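Local coordinates for putative mandelate racemase (Bordetella bronchiseptica, PDB 3OZY), which is of unknown function but belongs to the enolase superfamily, binding magnesium and apparently m-xylarate in a beta-alpha barrel enzyme fold, at residues R22-G26 with A27-L31; G237-I240 with L241-G245; I365-D368 with F369-A372. All blocks are in the same frame, centred on the assembly; numbering follows the deposited sequence.

In the fold
The three contacts are all local, yet each takes its chemistry from its place in the fold. Interaction 1, a hairpin of the N-terminal domain, is the one whose side chains hold a bound acetate and a water: its serine and lysine face the active-site region, and none of its residues is fully exposed. Interactions 2 and 3 lie on short helices nearer the surface, their centres about 46 Å apart on opposite sides of the chain's centre. Interaction 3 is the start of one short helix, where an aspartate forms the cap; interaction 2 is the last turn of another, where a glutamine side chain takes up a carbonyl. No two of the contacts touch.

Interaction 1 of 3, residues R22-G26 with A27-L31; sequences RVESG and AGLKL. With ACY (acetic acid), chain I.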
ATOM      1  N   ARG A  22      25.818 -12.601   5.202  1.00  8.34           N
ATOM      2  CA  ARG A  22      24.380 -12.508   4.996  1.00  8.28           C
ATOM      3  C   ARG A  22      23.725 -12.825   6.321  1.00  9.50           C
ATOM      4  O   ARG A  22      24.170 -13.722   7.052  1.00 11.77           O
ATOM      5  CB  ARG A  22      23.907 -13.525   3.972  1.00  9.33           C
ATOM      6  CG  ARG A  22      24.436 -13.334   2.586  1.00 10.07           C
ATOM      7  CD  ARG A  22      24.074 -14.561   1.789  1.00 14.81           C
ATOM      8  NE  ARG A  22      24.238 -14.340   0.367  1.00 13.20           N
ATOM      9  CZ  ARG A  22      23.893 -15.225  -0.558  1.00 13.55           C
ATOM     10  NH1 ARG A  22      24.063 -14.924  -1.838  1.00 12.28           N
ATOM     11  NH2 ARG A  22      23.382 -16.402  -0.198  1.00 13.71           N
ATOM     12  N   VAL A  23      22.663 -12.094   6.645  1.00  8.90           N
ATOM     13  CA  VAL A  23      21.889 -12.398   7.841  1.00  8.98           C
ATOM     14  C   VAL A  23      20.428 -12.615   7.467  1.00  7.55           C
ATOM     15  O   VAL A  23      19.971 -12.137   6.420  1.00  8.63           O
ATOM     16  CB  VAL A  23      22.016 -11.298   8.923  1.00  8.31           C
ATOM     17  CG1 VAL A  23      23.445 -11.249   9.485  1.00  8.96           C
ATOM     18  CG2 VAL A  23      21.579  -9.937   8.387  1.00  8.21           C
ATOM     19  N   GLU A  24      19.715 -13.368   8.302  1.00  7.18           N
ATOM     20  CA  GLU A  24      18.307 -13.648   8.064  1.00  8.38           C
ATOM     21  C   GLU A  24      17.466 -13.248   9.268  1.00  8.19           C
ATOM     22  O   GLU A  24      17.858 -13.454  10.419  1.00  7.65           O
ATOM     23  CB  GLU A  24      18.091 -15.138   7.757  1.00 10.23           C
ATOM     24  CG  GLU A  24      16.673 -15.462   7.263  1.00 10.32           C
ATOM     25  CD  GLU A  24      16.530 -16.879   6.703  1.00 15.75           C
ATOM     26  OE1 GLU A  24      17.532 -17.615   6.645  1.00 17.34           O
ATOM     27  OE2 GLU A  24      15.404 -17.250   6.310  1.00 25.26           O
ATOM     28  N   SER A  25      16.301 -12.675   8.962  1.00  7.48           N
ATOM     29  CA  SER A  25      15.253 -12.381   9.929  1.00  8.48           C
ATOM     30  C   SER A  25      13.937 -12.762   9.271  1.00  7.79           C
ATOM     31  O   SER A  25      13.912 -13.313   8.167  1.00  7.94           O
ATOM     32  CB  SER A  25      15.232 -10.895  10.254  1.00  7.84           C
ATOM     33  OG  SER A  25      14.833 -10.140   9.121  1.00  7.97           O
ATOM     34  N   GLY A  26      12.830 -12.432   9.921  1.00  7.34           N
ATOM     35  CA  GLY A  26      11.534 -12.691   9.320  1.00  8.61           C
ATOM     36  C   GLY A  26      11.343 -12.005   7.977  1.00  8.37           C
ATOM     37  O   GLY A  26      10.479 -12.412   7.195  1.00 10.97           O
ATOM     38  N   ALA A  27      12.120 -10.958   7.712  1.00  7.30           N
ATOM     39  CA  ALA A  27      12.033 -10.249   6.440  1.00  8.98           C
ATOM     40  C   ALA A  27      12.716 -10.992   5.293  1.00  8.99           C
ATOM     41  O   ALA A  27      12.532 -10.619   4.134  1.00  9.50           O
ATOM     42  CB  ALA A  27      12.615  -8.859   6.565  1.00  8.98           C
ATOM     43  N   GLY A  28      13.514 -12.012   5.614  1.00  8.33           N
ATOM     44  CA  GLY A  28      14.226 -12.788   4.605  1.00  9.14           C
ATOM     45  C   GLY A  28      15.742 -12.767   4.773  1.00  8.52           C
ATOM     46  O   GLY A  28      16.282 -12.071   5.633  1.00  9.12           O
ATOM     47  N   LEU A  29      16.422 -13.541   3.937  1.00  8.56           N
ATOM     48  CA  LEU A  29      17.887 -13.622   3.946  1.00  7.49           C
ATOM     49  C   LEU A  29      18.470 -12.518   3.056  1.00  7.42           C
ATOM     50  O   LEU A  29      18.145 -12.444   1.874  1.00  9.13           O
ATOM     51  CB  LEU A  29      18.312 -14.988   3.413  1.00  9.56           C
ATOM     52  CG  LEU A  29      19.814 -15.221   3.221  1.00  8.84           C
ATOM     53  CD1 LEU A  29      20.491 -15.291   4.579  1.00 10.92           C
ATOM     54  CD2 LEU A  29      20.061 -16.510   2.415  1.00 11.61           C
ATOM     55  N   LYS A  30      19.308 -11.647   3.609  1.00  7.81           N
ATOM     56  CA  LYS A  30      19.873 -10.556   2.819  1.00  7.91           C
ATOM     57  C   LYS A  30      20.847 -11.080   1.767  1.00  8.30           C
ATOM     58  O   LYS A  30      21.612 -12.011   2.027  1.00  9.67           O
ATOM     59  CB  LYS A  30      20.560  -9.534   3.717  1.00  8.75           C
ATOM     60  CG  LYS A  30      19.638  -8.989   4.796  1.00 10.17           C
ATOM     61  CD  LYS A  30      20.217  -7.743   5.432  1.00 10.30           C
ATOM     62  CE  LYS A  30      19.386  -7.319   6.641  1.00 11.31           C
ATOM     63  NZ  LYS A  30      17.958  -7.092   6.240  1.00 12.91           N
ATOM     64  N   LEU A  31      20.798 -10.481   0.578  1.00  8.30           N
ATOM     65  CA  LEU A  31      21.620 -10.897  -0.555  1.00  7.70           C
ATOM     66  C   LEU A  31      22.508  -9.768  -1.075  1.00  8.98           C
ATOM     67  O   LEU A  31      23.707  -9.964  -1.305  1.00  8.97           O
ATOM     68  CB  LEU A  31      20.723 -11.434  -1.677  1.00  9.20           C
ATOM     69  CG  LEU A  31      19.803 -12.602  -1.296  1.00  8.23           C
ATOM     70  CD1 LEU A  31      18.831 -12.934  -2.434  1.00 11.48           C
ATOM     71  CD2 LEU A  31      20.598 -13.836  -0.861  1.00 11.75           C
TER
HETATM   72  C   ACY I 396      15.507  -6.817   8.529  1.00 11.67           C
HETATM   73  O   ACY I 396      14.933  -7.495   9.399  1.00 12.37           O
HETATM   74  OXT ACY I 396      16.730  -6.561   8.551  1.00 13.89           O
HETATM   75  CH3 ACY I 396      14.709  -6.284   7.375  1.00 18.45           C
HETATM   76  O   HOH W   1      25.247 -12.110  -0.734  1.00 14.20           O
HETATM   77  O   HOH W   2      16.672  -9.603   6.800  1.00 11.15           O
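Three partners grip Ser-25 OG: it accepts from a water and, at 3.2 Å from Ser-25 OG, from Ala-27 N, and it donates to the acetate. The bond from Ser-25 OG to ACY O is 2.7 Å long. With chi1 at 67°, OG sits between the backbone N and carbonyl carbon of its own residue, forming the ST turn with Ala-27 N. The same bend is a type I turn, closed by Gly-28 N on Ser-25 O at 2.9 Å, with a weak return bond from Ser-25 N to Gly-28 O.

Lys-30 reaches the acetate from just beyond strand 28-29. Its chain runs alongside Val-23, Lys-30 CE touching Val-23 CG2 at 3.8 Å, and then bends at its last torsion to set Lys-30 NZ 2.7 Å from ACY OXT. The water bound to OG also joins Lys-30 NZ and Gly-28 O. At the open end, Lys-30 N meets Val-23 O almost straight (173°). Beyond it, Leu-31 CD2 lies over the centre of the Arg-22 guanidinium face, 3.6 Å from Arg-22 CZ, while Lys-30 O is buried without a polar partner.

The acetate, probably from the crystallisation liquor, also binds Tyr-147 and Lys-173 of strand 169-173. The hairpin thus meets barrel residues around one acetate, with Ser-25 about 7 Å from a magnesium ion, consistent with the active-site-closing loop of this superfamily; Arg-95 of the second subunit packs on Ala-27.

Interaction 2 of 3, residues G237-I240 with L241-G245; sequences GHRI and LRAQG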
ATOM      1  N   GLY A 237      -4.378  -7.456  18.090  1.00  6.73           N
ATOM      2  CA  GLY A 237      -3.350  -8.261  18.728  1.00  7.20           C
ATOM      3  C   GLY A 237      -2.337  -7.415  19.474  1.00  6.41           C
ATOM      4  O   GLY A 237      -1.871  -7.793  20.556  1.00  7.21           O
ATOM      5  N   HIS A 238      -1.976  -6.272  18.901  1.00  6.24           N
ATOM      6  CA  HIS A 238      -1.021  -5.386  19.555  1.00  7.69           C
ATOM      7  C   HIS A 238      -1.641  -4.779  20.814  1.00  6.84           C
ATOM      8  O   HIS A 238      -0.969  -4.613  21.836  1.00  7.43           O
ATOM      9  CB  HIS A 238      -0.562  -4.288  18.587  1.00  6.40           C
ATOM     10  CG  HIS A 238       0.343  -4.769  17.485  1.00  6.90           C
ATOM     11  ND1 HIS A 238      -0.127  -5.392  16.348  1.00  5.90           N
ATOM     12  CD2 HIS A 238       1.688  -4.678  17.331  1.00  7.18           C
ATOM     13  CE1 HIS A 238       0.888  -5.677  15.548  1.00  5.78           C
ATOM     14  NE2 HIS A 238       2.001  -5.247  16.118  1.00  7.40           N
ATOM     15  N   ARG A 239      -2.932  -4.453  20.749  1.00  7.54           N
ATOM     16  CA  ARG A 239      -3.624  -3.973  21.939  1.00  6.97           C
ATOM     17  C   ARG A 239      -3.582  -5.029  23.044  1.00  6.89           C
ATOM     18  O   ARG A 239      -3.329  -4.710  24.206  1.00  7.50           O
ATOM     19  CB  ARG A 239      -5.074  -3.584  21.640  1.00  7.57           C
ATOM     20  CG  ARG A 239      -5.770  -2.958  22.861  1.00  9.70           C
ATOM     21  CD  ARG A 239      -7.296  -2.930  22.717  1.00 10.33           C
ATOM     22  NE  ARG A 239      -7.862  -4.271  22.765  1.00 11.66           N
ATOM     23  CZ  ARG A 239      -7.937  -5.017  23.864  1.00 16.14           C
ATOM     24  NH1 ARG A 239      -7.488  -4.554  25.028  1.00 17.27           N
ATOM     25  NH2 ARG A 239      -8.464  -6.234  23.798  1.00 17.58           N
ATOM     26  N   ILE A 240      -3.820  -6.284  22.678  1.00  7.05           N
ATOM     27  CA  ILE A 240      -3.790  -7.370  23.651  1.00  7.50           C
ATOM     28  C   ILE A 240      -2.425  -7.449  24.339  1.00  7.16           C
ATOM     29  O   ILE A 240      -2.341  -7.603  25.563  1.00  7.46           O
ATOM     30  CB  ILE A 240      -4.164  -8.703  22.984  1.00  7.26           C
ATOM     31  CG1 ILE A 240      -5.644  -8.670  22.582  1.00  8.62           C
ATOM     32  CG2 ILE A 240      -3.888  -9.882  23.927  1.00 10.51           C
ATOM     33  CD1 ILE A 240      -6.078  -9.783  21.653  1.00 10.82           C
ATOM     34  N   LEU A 241      -1.353  -7.329  23.566  1.00  6.33           N
ATOM     35  CA  LEU A 241      -0.008  -7.360  24.148  1.00  7.02           C
ATOM     36  C   LEU A 241       0.216  -6.181  25.093  1.00  6.86           C
ATOM     37  O   LEU A 241       0.713  -6.342  26.205  1.00  7.55           O
ATOM     38  CB  LEU A 241       1.059  -7.362  23.055  1.00  6.76           C
ATOM     39  CG  LEU A 241       1.091  -8.598  22.162  1.00  7.08           C
ATOM     40  CD1 LEU A 241       2.058  -8.397  20.995  1.00  7.70           C
ATOM     41  CD2 LEU A 241       1.482  -9.819  22.986  1.00  8.61           C
ATOM     42  N   ARG A 242      -0.169  -4.995  24.647  1.00  6.68           N
ATOM     43  CA  ARG A 242      -0.001  -3.809  25.462  1.00  8.73           C
ATOM     44  C   ARG A 242      -0.852  -3.867  26.736  1.00  9.48           C
ATOM     45  O   ARG A 242      -0.433  -3.392  27.796  1.00 10.10           O
ATOM     46  CB  ARG A 242      -0.327  -2.584  24.615  1.00 11.62           C
ATOM     47  CG  ARG A 242      -0.003  -1.299  25.266  1.00 15.53           C
ATOM     48  CD  ARG A 242       0.016  -0.193  24.246  1.00 10.75           C
ATOM     49  NE  ARG A 242       0.164   1.054  24.964  1.00 13.71           N
ATOM     50  CZ  ARG A 242      -0.852   1.760  25.444  1.00 15.64           C
ATOM     51  NH1 ARG A 242      -2.101   1.352  25.250  1.00 14.53           N
ATOM     52  NH2 ARG A 242      -0.619   2.884  26.106  1.00 22.70           N
ATOM     53  N   ALA A 243      -2.037  -4.465  26.635  1.00  8.78           N
ATOM     54  CA  ALA A 243      -2.952  -4.581  27.765  1.00 10.28           C
ATOM     55  C   ALA A 243      -2.401  -5.452  28.891  1.00 10.07           C
ATOM     56  O   ALA A 243      -2.963  -5.485  29.989  1.00 12.30           O
ATOM     57  CB  ALA A 243      -4.300  -5.120  27.292  1.00 11.80           C
ATOM     58  N   GLN A 244      -1.309  -6.173  28.641  1.00  8.41           N
ATOM     59  CA  GLN A 244      -0.723  -6.976  29.707  1.00  9.07           C
ATOM     60  C   GLN A 244      -0.037  -6.101  30.754  1.00  8.15           C
ATOM     61  O   GLN A 244       0.288  -6.574  31.840  1.00 10.95           O
ATOM     62  CB  GLN A 244       0.240  -8.032  29.151  1.00  8.76           C
ATOM     63  CG  GLN A 244      -0.417  -8.967  28.128  1.00  9.55           C
ATOM     64  CD  GLN A 244      -1.748  -9.536  28.610  1.00 11.17           C
ATOM     65  OE1 GLN A 244      -1.810 -10.192  29.650  1.00 12.78           O
ATOM     66  NE2 GLN A 244      -2.818  -9.286  27.856  1.00 10.25           N
ATOM     67  N   GLY A 245       0.179  -4.831  30.424  1.00  8.52           N
ATOM     68  CA  GLY A 245       0.694  -3.869  31.386  1.00 10.99           C
ATOM     69  C   GLY A 245       2.128  -4.100  31.823  1.00 10.17           C
ATOM     70  O   GLY A 245       2.502  -3.757  32.943  1.00  9.76           O
TER
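Backbone bonds of the ordinary helical kind tie the two halves first: Leu-241 N to Gly-237 O, Arg-242 N to His-238 O at 2.9 Å, and Ala-243 N to Arg-239 O at 2.8 Å. The series then changes character. Gln-244 N turns to Leu-241 O, three residues back, and Gly-245 N likewise takes Arg-242 O; Gly-245 is where the backbone leaves helical angles, at a positive phi of 68° that glycine adopts readily.

A side-chain hydrogen bond takes over where the backbone pattern shifts. Gln-244 NE2 donates to Ile-240 O at 2.9 Å, nearly straight at 172°, with the oxygen lying in the plane of the amide. The glutamine chain folds back at its second torsion (chi2 -49°), which brings the amide alongside Ile-240, Gln-244 NE2 standing 4.1 Å from Ile-240 CG2. Ile-240 O, which Gln-244 N would meet in a continuing helix, is instead met by the side-chain amide of Gln-244.

Van der Waals contacts are slighter. The Ala-243 methyl packs against Arg-239 O, Ala-243 CB coming within 4.0 Å of Arg-239 NH1, and Leu-241 CG rests 3.5 Å from Gly-237 O.

Charged groups look elsewhere: Arg-239 forms a salt bridge with Glu-236, and Arg-242 with Asp-272. Within the beta-alpha-beta unit that runs from strand 225-227 through helix 235-242 to strand 249-252, the buried Leu-241 touches Ile-250 of the latter strand and Ala-211 and Leu-212 of helix 208-220.

Interaction 3 of 3, residues I365-D368 with F369-A372; sequences IDWD and FVAA
Asp-366 and Phe-369 set their side chains at about a right angle, the carboxylate and ring planes 54° apart; the carboxylate carbon of Asp-366 lies against Phe-369 CB and the ring leads away. The carboxylate is carried there by CG lying opposite the backbone N (chi1 -178°), and Asp-366 OD1 receives Phe-369 N at 3.0 Å from above the carboxylate plane. A weak second bond comes from Asp-368 N. This is an N-cap at the start of helix 367-372, whose first turn is also tied by Val-370 N to Asp-366 O at 3.1 Å, in the carbonyl plane.

The remaining pairings are apolar. Trp-367 and Val-370 run side by side, with Trp-367 CE3 4.1 Å from Val-370 CB. Ile-365 crosses Val-370 obliquely, Ile-365 CG2 and Val-370 CG2 3.7 Å apart, and that same Ile-365 methyl stands over the centre of one indole face. Isoleucine, tryptophan and valine thus form one apolar cluster, which Leu-37 of strand 32-42 extends through contacts with Trp-367 and Val-370. Phe-369 turns to Thr-15 of strand 5-16 and stacks on His-373.

The chemistry divides accordingly: hydrophobic packing fastens the helix to the N-terminal sheet, while one carboxylate oxygen takes one sound and one weak amide bond at the helix start, a setting that would tend to favour the ionised acid.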
ATOM      1  N   ILE A 365      27.937  13.301  -1.087  1.00 18.28           N
ATOM      2  CA  ILE A 365      27.838  12.014  -1.774  1.00 18.70           C
ATOM      3  C   ILE A 365      29.113  11.744  -2.572  1.00 18.02           C
ATOM      4  O   ILE A 365      29.634  12.641  -3.245  1.00 19.75           O
ATOM      5  CB  ILE A 365      26.652  11.990  -2.763  1.00 17.90           C
ATOM      6  CG1 ILE A 365      25.310  12.103  -2.028  1.00 16.25           C
ATOM      7  CG2 ILE A 365      26.699  10.736  -3.634  1.00 17.55           C
ATOM      8  CD1 ILE A 365      24.990  10.925  -1.137  1.00 22.35           C
ATOM      9  N   ASP A 366      29.608  10.511  -2.510  1.00 15.18           N
ATOM     10  CA  ASP A 366      30.725  10.097  -3.365  1.00 15.35           C
ATOM     11  C   ASP A 366      30.135   9.637  -4.689  1.00 15.10           C
ATOM     12  O   ASP A 366      29.689   8.495  -4.823  1.00 15.62           O
ATOM     13  CB  ASP A 366      31.529   8.970  -2.712  1.00 16.60           C
ATOM     14  CG  ASP A 366      32.736   8.542  -3.542  1.00 17.84           C
ATOM     15  OD1 ASP A 366      32.771   8.812  -4.760  1.00 15.82           O
ATOM     16  OD2 ASP A 366      33.646   7.909  -2.968  1.00 20.52           O
ATOM     17  N   TRP A 367      30.129  10.532  -5.670  1.00 15.78           N
ATOM     18  CA  TRP A 367      29.498  10.234  -6.949  1.00 15.85           C
ATOM     19  C   TRP A 367      30.276   9.205  -7.770  1.00 14.40           C
ATOM     20  O   TRP A 367      29.712   8.550  -8.642  1.00 15.06           O
ATOM     21  CB  TRP A 367      29.224  11.520  -7.733  1.00 15.26           C
ATOM     22  CG  TRP A 367      28.141  12.354  -7.088  1.00 18.83           C
ATOM     23  CD1 TRP A 367      28.312  13.445  -6.286  1.00 22.51           C
ATOM     24  CD2 TRP A 367      26.725  12.140  -7.177  1.00 19.32           C
ATOM     25  NE1 TRP A 367      27.090  13.931  -5.880  1.00 22.02           N
ATOM     26  CE2 TRP A 367      26.101  13.147  -6.411  1.00 20.73           C
ATOM     27  CE3 TRP A 367      25.925  11.195  -7.828  1.00 16.21           C
ATOM     28  CZ2 TRP A 367      24.717  13.241  -6.284  1.00 20.63           C
ATOM     29  CZ3 TRP A 367      24.548  11.291  -7.704  1.00 17.22           C
ATOM     30  CH2 TRP A 367      23.960  12.309  -6.938  1.00 16.17           C
ATOM     31  N   ASP A 368      31.561   9.040  -7.471  1.00 17.42           N
ATOM     32  CA  ASP A 368      32.327   7.976  -8.107  1.00 18.38           C
ATOM     33  C   ASP A 368      31.831   6.621  -7.602  1.00 16.04           C
ATOM     34  O   ASP A 368      31.665   5.678  -8.377  1.00 17.18           O
ATOM     35  CB  ASP A 368      33.828   8.144  -7.847  1.00 18.94           C
ATOM     36  CG  ASP A 368      34.398   9.391  -8.502  1.00 24.61           C
ATOM     37  OD1 ASP A 368      33.872   9.809  -9.553  1.00 24.84           O
ATOM     38  OD2 ASP A 368      35.376   9.948  -7.964  1.00 33.98           O
ATOM     39  N   PHE A 369      31.585   6.525  -6.297  1.00 14.52           N
ATOM     40  CA  PHE A 369      31.010   5.311  -5.736  1.00 15.30           C
ATOM     41  C   PHE A 369      29.650   5.026  -6.385  1.00 13.67           C
ATOM     42  O   PHE A 369      29.378   3.903  -6.798  1.00 13.12           O
ATOM     43  CB  PHE A 369      30.891   5.413  -4.211  1.00 14.39           C
ATOM     44  CG  PHE A 369      30.146   4.269  -3.589  1.00 14.82           C
ATOM     45  CD1 PHE A 369      30.818   3.136  -3.166  1.00 16.35           C
ATOM     46  CD2 PHE A 369      28.767   4.323  -3.443  1.00 15.58           C
ATOM     47  CE1 PHE A 369      30.131   2.078  -2.605  1.00 17.30           C
ATOM     48  CE2 PHE A 369      28.073   3.258  -2.886  1.00 15.43           C
ATOM     49  CZ  PHE A 369      28.757   2.141  -2.465  1.00 14.38           C
ATOM     50  N   VAL A 370      28.807   6.050  -6.492  1.00 12.98           N
ATOM     51  CA  VAL A 370      27.501   5.899  -7.128  1.00 13.42           C
ATOM     52  C   VAL A 370      27.639   5.332  -8.538  1.00 12.38           C
ATOM     53  O   VAL A 370      26.998   4.346  -8.893  1.00 13.41           O
ATOM     54  CB  VAL A 370      26.737   7.243  -7.166  1.00 11.46           C
ATOM     55  CG1 VAL A 370      25.466   7.124  -7.997  1.00 14.02           C
ATOM     56  CG2 VAL A 370      26.417   7.703  -5.744  1.00 12.62           C
ATOM     57  N   ALA A 371      28.505   5.951  -9.335  1.00 14.63           N
ATOM     58  CA  ALA A 371      28.689   5.523 -10.718  1.00 17.52           C
ATOM     59  C   ALA A 371      29.170   4.074 -10.821  1.00 16.30           C
ATOM     60  O   ALA A 371      28.824   3.367 -11.768  1.00 20.19           O
ATOM     61  CB  ALA A 371      29.649   6.460 -11.436  1.00 18.38           C
ATOM     62  N   ALA A 372      29.955   3.632  -9.841  1.00 13.17           N
ATOM     63  CA  ALA A 372      30.531   2.285  -9.869  1.00 14.73           C
ATOM     64  C   ALA A 372      29.614   1.191  -9.319  1.00 15.83           C
ATOM     65  O   ALA A 372      29.968   0.016  -9.355  1.00 16.00           O
ATOM     66  CB  ALA A 372      31.867   2.259  -9.132  1.00 17.00           C
TER